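Local atomic coordinates of transcription termination factor FttA (Methanosarcina mazei, PDB entry 2XR1), a protein that probably terminates transcription across the genome by cutting nascent RNA at the exit channel of RNA polymerase and degrading the released RNA, with two bound zinc ions. Residues H245-H250 with A330-G335; T353-Y358 with S581-R586; T269-D274 with A459-Y464. All coordinates share one frame; numbering follows the deposited sequence.

Contact 1: residues H245-H250 with A330-G335; sequences HAHLDH and AGHILG. With ZN (zinc ion), chain E; ZN (zinc ion), chain F.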
loop_
_atom_site.group_PDB
_atom_site.type_symbol
_atom_site.label_atom_id
_atom_site.label_comp_id
_atom_site.label_asym_id
_atom_site.label_seq_id
_atom_site.Cartn_x
_atom_site.Cartn_y
_atom_site.Cartn_z
ATOM N N HIS B 245 0.838 21.670 -9.879
ATOM C CA HIS B 245 1.383 22.788 -10.640
ATOM C C HIS B 245 2.196 22.233 -11.798
ATOM O O HIS B 245 2.407 21.034 -11.886
ATOM C CB HIS B 245 2.222 23.764 -9.782
ATOM C CG HIS B 245 3.474 23.182 -9.207
ATOM N ND1 HIS B 245 3.471 22.250 -8.186
ATOM C CD2 HIS B 245 4.780 23.434 -9.479
ATOM C CE1 HIS B 245 4.721 21.951 -7.869
ATOM N NE2 HIS B 245 5.534 22.672 -8.619
ATOM N N ALA B 246 2.643 23.120 -12.681
ATOM C CA ALA B 246 3.127 22.709 -13.993
ATOM C C ALA B 246 4.520 22.162 -14.019
ATOM O O ALA B 246 4.934 21.684 -15.041
ATOM C CB ALA B 246 3.033 23.855 -14.979
ATOM N N HIS B 247 5.247 22.202 -12.906
ATOM C CA HIS B 247 6.634 21.752 -12.926
ATOM C C HIS B 247 6.755 20.286 -13.357
ATOM O O HIS B 247 5.968 19.441 -12.956
ATOM C CB HIS B 247 7.313 21.984 -11.591
ATOM C CG HIS B 247 7.783 23.388 -11.374
ATOM N ND1 HIS B 247 7.843 23.958 -10.121
ATOM C CD2 HIS B 247 8.248 24.315 -12.234
ATOM C CE1 HIS B 247 8.317 25.184 -10.227
ATOM N NE2 HIS B 247 8.564 25.426 -11.498
ATOM N N LEU B 248 7.753 20.018 -14.186
ATOM C CA LEU B 248 7.994 18.677 -14.679
ATOM C C LEU B 248 8.041 17.630 -13.570
ATOM O O LEU B 248 7.479 16.567 -13.732
ATOM C CB LEU B 248 9.241 18.633 -15.561
ATOM C CG LEU B 248 8.846 18.937 -17.012
ATOM C CD1 LEU B 248 10.034 19.321 -17.854
ATOM C CD2 LEU B 248 8.029 17.785 -17.644
ATOM N N ASP B 249 8.640 17.965 -12.425
ATOM C CA ASP B 249 8.781 17.033 -11.312
ATOM C C ASP B 249 7.445 16.780 -10.655
ATOM O O ASP B 249 7.427 16.154 -9.626
ATOM C CB ASP B 249 9.842 17.528 -10.282
ATOM C CG ASP B 249 9.432 18.838 -9.529
ATOM O OD1 ASP B 249 9.190 19.857 -10.217
ATOM O OD2 ASP B 249 9.367 18.897 -8.260
ATOM N N HIS B 250 6.346 17.317 -11.206
ATOM C CA HIS B 250 4.986 17.027 -10.722
ATOM C C HIS B 250 3.926 16.554 -11.763
ATOM O O HIS B 250 2.892 15.975 -11.380
ATOM C CB HIS B 250 4.430 18.253 -10.028
ATOM C CG HIS B 250 5.226 18.673 -8.836
ATOM N ND1 HIS B 250 4.845 18.400 -7.537
ATOM C CD2 HIS B 250 6.400 19.330 -8.755
ATOM C CE1 HIS B 250 5.761 18.876 -6.716
ATOM N NE2 HIS B 250 6.720 19.436 -7.424
ATOM N N ALA B 330 -1.215 28.742 -4.197
ATOM C CA ALA B 330 -0.046 28.167 -3.494
ATOM C C ALA B 330 1.089 29.167 -3.425
ATOM O O ALA B 330 1.956 29.021 -2.597
ATOM C CB ALA B 330 0.440 26.897 -4.167
ATOM N N GLY B 331 1.111 30.142 -4.337
ATOM C CA GLY B 331 2.154 31.156 -4.375
ATOM C C GLY B 331 3.477 30.709 -4.965
ATOM O O GLY B 331 4.464 31.424 -4.856
ATOM N N HIS B 332 3.521 29.554 -5.630
ATOM C CA HIS B 332 4.785 28.968 -6.077
ATOM C C HIS B 332 5.063 29.381 -7.519
ATOM O O HIS B 332 6.065 30.002 -7.797
ATOM C CB HIS B 332 4.682 27.457 -5.916
ATOM C CG HIS B 332 5.845 26.677 -6.449
ATOM N ND1 HIS B 332 7.122 26.808 -5.956
ATOM C CD2 HIS B 332 5.898 25.689 -7.373
ATOM C CE1 HIS B 332 7.915 25.937 -6.561
ATOM N NE2 HIS B 332 7.197 25.245 -7.426
ATOM N N ILE B 333 4.189 29.004 -8.448
ATOM C CA ILE B 333 4.287 29.446 -9.827
ATOM C C ILE B 333 2.888 29.697 -10.306
ATOM O O ILE B 333 1.947 29.373 -9.601
ATOM C CB ILE B 333 4.982 28.461 -10.772
ATOM C CG1 ILE B 333 4.238 27.143 -10.882
ATOM C CG2 ILE B 333 6.362 28.261 -10.382
ATOM C CD1 ILE B 333 4.780 26.190 -12.034
ATOM N N LEU B 334 2.779 30.294 -11.483
ATOM C CA LEU B 334 1.525 30.629 -12.091
ATOM C C LEU B 334 0.642 29.455 -12.079
ATOM O O LEU B 334 0.908 28.494 -12.753
ATOM C CB LEU B 334 1.730 31.098 -13.549
ATOM C CG LEU B 334 0.493 31.588 -14.301
ATOM C CD1 LEU B 334 -0.133 32.833 -13.653
ATOM C CD2 LEU B 334 0.854 31.827 -15.752
ATOM N N GLY B 335 -0.432 29.534 -11.313
ATOM C CA GLY B 335 -1.473 28.501 -11.325
ATOM C C GLY B 335 -1.263 27.441 -10.297
ATOM O O GLY B 335 -2.054 26.513 -10.242
HETATM ZN ZN ZN E . 7.624 23.206 -8.250
HETATM ZN ZN ZN F . 8.588 20.387 -7.004
#
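His-245 and His-247 meet His-332 in a buried, metal-bridged contact of the metallo-beta-lactamase fold, where the loop after strand 240-242 faces the loop joining strands 323-329 and 337-343. The zinc ion of chain E binds all three rings: His-245 NE2 and His-332 NE2 each lie 2.2 Å from it, and His-247 ND1 lies 2.0 Å away. Asp-355 supplies its fourth ligand. Residues 245-250 spell the HxHxDH signature of the superfamily, whose last two side chains serve the zinc ion of chain F through Asp-249 OD2 and His-250 NE2, together with Asp-355 and His-607.

CG of His-332 lies anti to the backbone N (chi1 174°), which carries the imidazole toward the metal. Its edge is directed at the face of His-245 in an offset edge-to-face pair, planes 89° apart, whereas it meets His-247 tip to tip. While NE2 binds zinc, ND1 of His-332 is hydrogen-bonded to Gly-582 O, fixing the ring's rotation. Ile-333 suits the apolar side of the site: its CD1 stands 3.9 Å from the centroid of the His-247 ring in a CH-pi contact and 4.1 Å from Ala-246 CB.

His-247 stands at the N-cap of helix 248-251; its backbone O accepts from His-250 N at 2.8 Å, within the first turn. Behind the site, Ala-246 and Leu-334 pack on Leu-275 of helix 270-290, and Leu-334 also reaches Ile-457 of helix 451-460.

Contact 2: residues T353-Y358 with S581-R586; sequences TGDYKY and SGHSDR. With ZN (zinc ion), chain E; ZN (zinc ion), chain F.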
loop_
_atom_site.group_PDB
_atom_site.type_symbol
_atom_site.label_atom_id
_atom_site.label_comp_id
_atom_site.label_asym_id
_atom_site.label_seq_id
_atom_site.Cartn_x
_atom_site.Cartn_y
_atom_site.Cartn_z
ATOM N N THR B 353 -0.227 20.193 -0.062
ATOM C CA THR B 353 0.179 21.567 -0.346
ATOM C C THR B 353 0.753 21.696 -1.712
ATOM O O THR B 353 0.691 22.773 -2.291
ATOM C CB THR B 353 1.258 22.109 0.647
ATOM O OG1 THR B 353 2.409 21.292 0.542
ATOM C CG2 THR B 353 0.774 22.090 2.097
ATOM N N GLY B 354 1.317 20.631 -2.262
ATOM C CA GLY B 354 2.185 20.770 -3.456
ATOM C C GLY B 354 3.351 21.659 -3.019
ATOM O O GLY B 354 3.669 21.725 -1.814
ATOM N N ASP B 355 3.980 22.329 -3.983
ATOM C CA ASP B 355 5.023 23.291 -3.715
ATOM C C ASP B 355 4.305 24.625 -3.407
ATOM O O ASP B 355 3.310 24.949 -4.062
ATOM C CB ASP B 355 5.951 23.411 -4.916
ATOM C CG ASP B 355 6.784 22.119 -5.194
ATOM O OD1 ASP B 355 6.653 21.195 -4.346
ATOM O OD2 ASP B 355 7.544 22.042 -6.233
ATOM N N TYR B 356 4.755 25.366 -2.396
ATOM C CA TYR B 356 4.121 26.595 -2.038
ATOM C C TYR B 356 5.059 27.604 -1.453
ATOM O O TYR B 356 6.135 27.240 -0.986
ATOM C CB TYR B 356 3.025 26.345 -1.030
ATOM C CG TYR B 356 3.439 25.830 0.316
ATOM C CD1 TYR B 356 3.558 24.453 0.556
ATOM C CD2 TYR B 356 3.615 26.703 1.384
ATOM C CE1 TYR B 356 3.904 23.982 1.815
ATOM C CE2 TYR B 356 3.941 26.264 2.654
ATOM C CZ TYR B 356 4.096 24.899 2.868
ATOM O OH TYR B 356 4.409 24.440 4.123
ATOM N N LYS B 357 4.632 28.870 -1.442
ATOM C CA LYS B 357 5.362 29.934 -0.784
ATOM C C LYS B 357 4.440 30.808 0.051
ATOM O O LYS B 357 3.639 31.585 -0.473
ATOM C CB LYS B 357 6.109 30.798 -1.801
ATOM C CG LYS B 357 7.040 31.814 -1.143
ATOM C CD LYS B 357 8.311 32.088 -1.974
ATOM C CE LYS B 357 9.250 33.164 -1.381
ATOM N NZ LYS B 357 10.125 32.662 -0.279
ATOM N N TYR B 358 4.620 30.712 1.365
ATOM C CA TYR B 358 3.845 31.472 2.326
ATOM C C TYR B 358 4.402 32.836 2.498
ATOM O O TYR B 358 4.886 33.156 3.539
ATOM C CB TYR B 358 3.824 30.728 3.664
ATOM C CG TYR B 358 2.814 31.230 4.665
ATOM C CD1 TYR B 358 1.531 31.573 4.274
ATOM C CD2 TYR B 358 3.131 31.318 6.019
ATOM C CE1 TYR B 358 0.621 32.031 5.182
ATOM C CE2 TYR B 358 2.212 31.754 6.941
ATOM C CZ TYR B 358 0.957 32.114 6.504
ATOM O OH TYR B 358 0.010 32.540 7.363
ATOM N N SER B 581 13.534 30.920 -5.660
ATOM C CA SER B 581 13.154 29.548 -5.866
ATOM C C SER B 581 11.666 29.414 -5.973
ATOM O O SER B 581 11.206 28.480 -6.561
ATOM C CB SER B 581 13.672 28.671 -4.722
ATOM O OG SER B 581 13.035 29.004 -3.498
ATOM N N GLY B 582 10.905 30.324 -5.368
ATOM C CA GLY B 582 9.446 30.196 -5.297
ATOM C C GLY B 582 8.948 29.211 -4.237
ATOM O O GLY B 582 7.783 28.822 -4.260
ATOM N N HIS B 583 9.828 28.813 -3.312
ATOM C CA HIS B 583 9.456 28.027 -2.133
ATOM C C HIS B 583 9.561 28.789 -0.824
ATOM O O HIS B 583 10.393 29.687 -0.642
ATOM C CB HIS B 583 10.386 26.853 -1.988
ATOM C CG HIS B 583 10.281 25.837 -3.089
ATOM N ND1 HIS B 583 9.341 24.824 -3.082
ATOM C CD2 HIS B 583 11.046 25.647 -4.193
ATOM C CE1 HIS B 583 9.543 24.059 -4.137
ATOM N NE2 HIS B 583 10.578 24.528 -4.816
ATOM N N SER B 584 8.721 28.391 0.107
ATOM C CA SER B 584 8.790 28.836 1.458
ATOM C C SER B 584 10.113 28.426 2.037
ATOM O O SER B 584 10.491 27.284 1.914
ATOM C CB SER B 584 7.679 28.160 2.266
ATOM O OG SER B 584 6.439 28.675 1.926
ATOM N N ASP B 585 10.813 29.338 2.697
ATOM C CA ASP B 585 12.026 28.961 3.416
ATOM C C ASP B 585 11.640 28.250 4.728
ATOM O O ASP B 585 10.462 27.956 4.950
ATOM C CB ASP B 585 12.932 30.177 3.642
ATOM C CG ASP B 585 12.458 31.112 4.780
ATOM O OD1 ASP B 585 11.342 30.904 5.331
ATOM O OD2 ASP B 585 13.217 32.073 5.130
ATOM N N ARG B 586 12.622 27.955 5.572
ATOM C CA ARG B 586 12.352 27.202 6.794
ATOM C C ARG B 586 11.351 27.935 7.678
ATOM O O ARG B 586 10.387 27.360 8.096
ATOM C CB ARG B 586 13.651 26.908 7.542
ATOM C CG ARG B 586 13.484 26.567 8.989
ATOM C CD ARG B 586 13.032 25.124 9.224
ATOM N NE ARG B 586 13.120 24.868 10.648
ATOM C CZ ARG B 586 13.239 23.686 11.235
ATOM N NH1 ARG B 586 13.293 22.557 10.548
ATOM N NH2 ARG B 586 13.329 23.652 12.553
HETATM ZN ZN ZN E . 7.624 23.206 -8.250
HETATM ZN ZN ZN F . 8.588 20.387 -7.004
#
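The two-zinc site continues in Asp-355, which meets His-583 where the loop after strand 348-352 is joined by the chain leading into helix 586-594. Asp-355 OD2 bridges the metals, 2.3 Å from the zinc ion of chain E and 2.1 Å from that of chain F; a short carboxylate suits this place because one oxygen can serve both ions. His-583 brings the edge of its ring, with CE1 3.5 Å from Asp-355 OD2 and the carboxylate and ring planes 57° apart. The ring's ND1 is hydrogen-bonded to Glu-380.

His-583 stands in the SGHSD sequence, consistent with the motif B histidine of the beta-CASP nucleases, and Glu-380 with the acidic motif A. The contact ties the loop after strand 348-352 to the chain that leads from the beta-CASP region back into the lactamase fold.

Ser-584 does most of the tying. Its N donates to Tyr-356 O at 3.0 Å, on an in-plane lone pair, while its OG donates to the same oxygen over 3.3 Å from above the carbonyl plane. With chi1 at -72°, OG sits beside its own backbone N and also accepts from Tyr-358 N at 2.8 Å (164° at the hydrogen), a double role a hydroxyl can fill. Lys-357, bent along its chain, folds alongside the backbone of Gly-582 and His-583 so that NZ reaches His-583 O at 3.0 Å from above the carbonyl plane; NZ is also hydrogen-bonded to Gln-390 OE1. Just before, Ser-581 OG accepts from His-583 N in an ST turn, and Asp-585 N-caps helix 586-594.

Contact 3: residues T269-D274 with A459-Y464; sequences TPPTRD and ATHPEY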
loop_
_atom_site.group_PDB
_atom_site.type_symbol
_atom_site.label_atom_id
_atom_site.label_comp_id
_atom_site.label_asym_id
_atom_site.label_seq_id
_atom_site.Cartn_x
_atom_site.Cartn_y
_atom_site.Cartn_z
ATOM N N THR B 269 -5.329 23.686 -12.512
ATOM C CA THR B 269 -5.800 25.074 -12.763
ATOM C C THR B 269 -5.660 25.370 -14.229
ATOM O O THR B 269 -4.960 24.670 -14.912
ATOM C CB THR B 269 -5.015 26.129 -11.952
ATOM O OG1 THR B 269 -3.616 25.990 -12.236
ATOM C CG2 THR B 269 -5.294 25.953 -10.447
ATOM N N PRO B 270 -6.353 26.375 -14.732
ATOM C CA PRO B 270 -6.188 26.687 -16.185
ATOM C C PRO B 270 -4.762 27.016 -16.627
ATOM O O PRO B 270 -4.331 26.568 -17.682
ATOM C CB PRO B 270 -7.117 27.883 -16.403
ATOM C CG PRO B 270 -8.144 27.763 -15.319
ATOM C CD PRO B 270 -7.530 27.038 -14.142
ATOM N N PRO B 271 -4.027 27.818 -15.859
ATOM C CA PRO B 271 -2.666 28.087 -16.280
ATOM C C PRO B 271 -1.772 26.846 -16.206
ATOM O O PRO B 271 -0.893 26.665 -17.052
ATOM C CB PRO B 271 -2.192 29.152 -15.287
ATOM C CG PRO B 271 -3.432 29.693 -14.709
ATOM C CD PRO B 271 -4.388 28.600 -14.669
ATOM N N THR B 272 -1.973 26.008 -15.209
ATOM C CA THR B 272 -1.258 24.767 -15.161
ATOM C C THR B 272 -1.453 24.008 -16.456
ATOM O O THR B 272 -0.532 23.435 -17.004
ATOM C CB THR B 272 -1.751 23.893 -13.978
ATOM O OG1 THR B 272 -1.447 24.572 -12.768
ATOM C CG2 THR B 272 -1.099 22.550 -13.950
ATOM N N ARG B 273 -2.677 23.975 -16.932
ATOM C CA ARG B 273 -2.979 23.205 -18.102
ATOM C C ARG B 273 -2.072 23.649 -19.237
ATOM O O ARG B 273 -1.408 22.842 -19.875
ATOM C CB ARG B 273 -4.418 23.456 -18.472
ATOM C CG ARG B 273 -5.023 22.344 -19.257
ATOM C CD ARG B 273 -5.193 22.682 -20.669
ATOM N NE ARG B 273 -6.023 23.848 -20.930
ATOM C CZ ARG B 273 -7.285 23.808 -21.379
ATOM N NH1 ARG B 273 -7.947 22.646 -21.547
ATOM N NH2 ARG B 273 -7.917 24.949 -21.658
ATOM N N ASP B 274 -2.032 24.955 -19.457
ATOM C CA ASP B 274 -1.264 25.504 -20.576
ATOM C C ASP B 274 0.245 25.263 -20.439
ATOM O O ASP B 274 0.916 24.902 -21.433
ATOM C CB ASP B 274 -1.556 26.990 -20.702
ATOM C CG ASP B 274 -3.015 27.277 -21.104
ATOM O OD1 ASP B 274 -3.737 26.336 -21.543
ATOM O OD2 ASP B 274 -3.435 28.466 -21.006
ATOM N N ALA B 459 0.411 36.403 -19.237
ATOM C CA ALA B 459 -0.427 37.474 -19.722
ATOM C C ALA B 459 -1.874 37.033 -19.962
ATOM O O ALA B 459 -2.786 37.847 -19.947
ATOM C CB ALA B 459 0.174 38.078 -20.981
ATOM N N THR B 460 -2.076 35.746 -20.197
ATOM C CA THR B 460 -3.383 35.201 -20.498
ATOM C C THR B 460 -4.141 34.835 -19.242
ATOM O O THR B 460 -5.344 34.544 -19.304
ATOM C CB THR B 460 -3.234 33.922 -21.333
ATOM O OG1 THR B 460 -3.050 34.267 -22.711
ATOM C CG2 THR B 460 -4.442 33.021 -21.197
ATOM N N HIS B 461 -3.439 34.801 -18.104
ATOM C CA HIS B 461 -4.058 34.482 -16.851
ATOM C C HIS B 461 -3.786 35.551 -15.802
ATOM O O HIS B 461 -3.168 35.302 -14.777
ATOM C CB HIS B 461 -3.585 33.138 -16.399
ATOM C CG HIS B 461 -3.918 32.044 -17.357
ATOM N ND1 HIS B 461 -5.154 31.429 -17.383
ATOM C CD2 HIS B 461 -3.175 31.433 -18.307
ATOM C CE1 HIS B 461 -5.155 30.487 -18.309
ATOM N NE2 HIS B 461 -3.966 30.468 -18.883
ATOM N N PRO B 462 -4.314 36.756 -16.040
ATOM C CA PRO B 462 -4.153 37.845 -15.082
ATOM C C PRO B 462 -4.679 37.553 -13.664
ATOM O O PRO B 462 -4.054 37.981 -12.699
ATOM C CB PRO B 462 -4.931 38.993 -15.740
ATOM C CG PRO B 462 -5.834 38.350 -16.739
ATOM C CD PRO B 462 -5.139 37.145 -17.201
ATOM N N GLU B 463 -5.817 36.858 -13.560
ATOM C CA GLU B 463 -6.442 36.465 -12.266
ATOM C C GLU B 463 -5.555 35.574 -11.396
ATOM O O GLU B 463 -5.829 35.409 -10.234
ATOM C CB GLU B 463 -7.734 35.677 -12.501
ATOM C CG GLU B 463 -9.044 36.415 -12.323
ATOM C CD GLU B 463 -9.380 37.251 -13.485
ATOM O OE1 GLU B 463 -8.416 37.917 -13.950
ATOM O OE2 GLU B 463 -10.576 37.252 -13.920
ATOM N N TYR B 464 -4.506 34.979 -11.960
ATOM C CA TYR B 464 -3.631 34.093 -11.210
ATOM C C TYR B 464 -2.390 34.792 -10.686
ATOM O O TYR B 464 -1.589 34.188 -9.972
ATOM C CB TYR B 464 -3.309 32.814 -12.022
ATOM C CG TYR B 464 -4.510 31.908 -12.002
ATOM C CD1 TYR B 464 -4.684 30.989 -10.979
ATOM C CD2 TYR B 464 -5.534 32.042 -12.943
ATOM C CE1 TYR B 464 -5.809 30.199 -10.905
ATOM C CE2 TYR B 464 -6.681 31.250 -12.879
ATOM C CZ TYR B 464 -6.808 30.327 -11.852
ATOM O OH TYR B 464 -7.925 29.529 -11.718
#
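His-461 and Tyr-464 both hold CG anti to the carbonyl carbon (chi1 -60° and -75°), presenting their rings to the first turn of helix 270-290, where Pro-271 meets both. Pro-271 CG lies over one face of each ring, 3.8 Å from the His-461 centroid and 3.9 Å from that of Tyr-464, making two CH-pi contacts. Thr-460 CG2 lies over the other face of His-461. Pro-270 adds its CB, 3.8 Å from His-461 CE1, and its CD, 3.5 Å from Tyr-464 OH; that hydroxyl is hydrogen-bonded to Asp-312. Prolines fit here because the first helical turn needs no N-H from them, and Thr-269 caps it, its OG1 accepting a weak bond from Thr-272 N.

The contact joins the lactamase part to the beta-CASP region. Its polar link is His-461 NE2 to Asp-274 OD2, 3.0 Å and nearly straight at 170°; the oxygen lies in the plane of the ring, but the ring nitrogen approaches from above the carboxylate plane. Arg-273 NE forms a weak salt bridge to Asp-274 OD1. Donation from NE2 places a proton on that nitrogen, and the two donors probably help keep the buried carboxylate charged.

Overall arrangement
All three contacts are buried, yet their chemistry follows their place. Contacts 1 and 2, with centres about 10 Å apart, share both zinc ions: metal bonds and histidine rings dominate the first, whereas the second bonds loop to loop through backbone and serine hydrogen bonds beside the metals and spans the longest stretch of sequence. A probable hydrogen bond from Lys-357 N to Ala-330 O also joins them. Contact 3 holds no metal and relies on proline-ring packing with one histidine-carboxylate bond between domains. It touches contact 1 through Thr-269 OG1 and Gly-335 O, a probable hydrogen bond, and Leu-334 packs on Pro-271 and Tyr-464. Contacts 2 and 3 do not touch; their centres are about 19 Å apart.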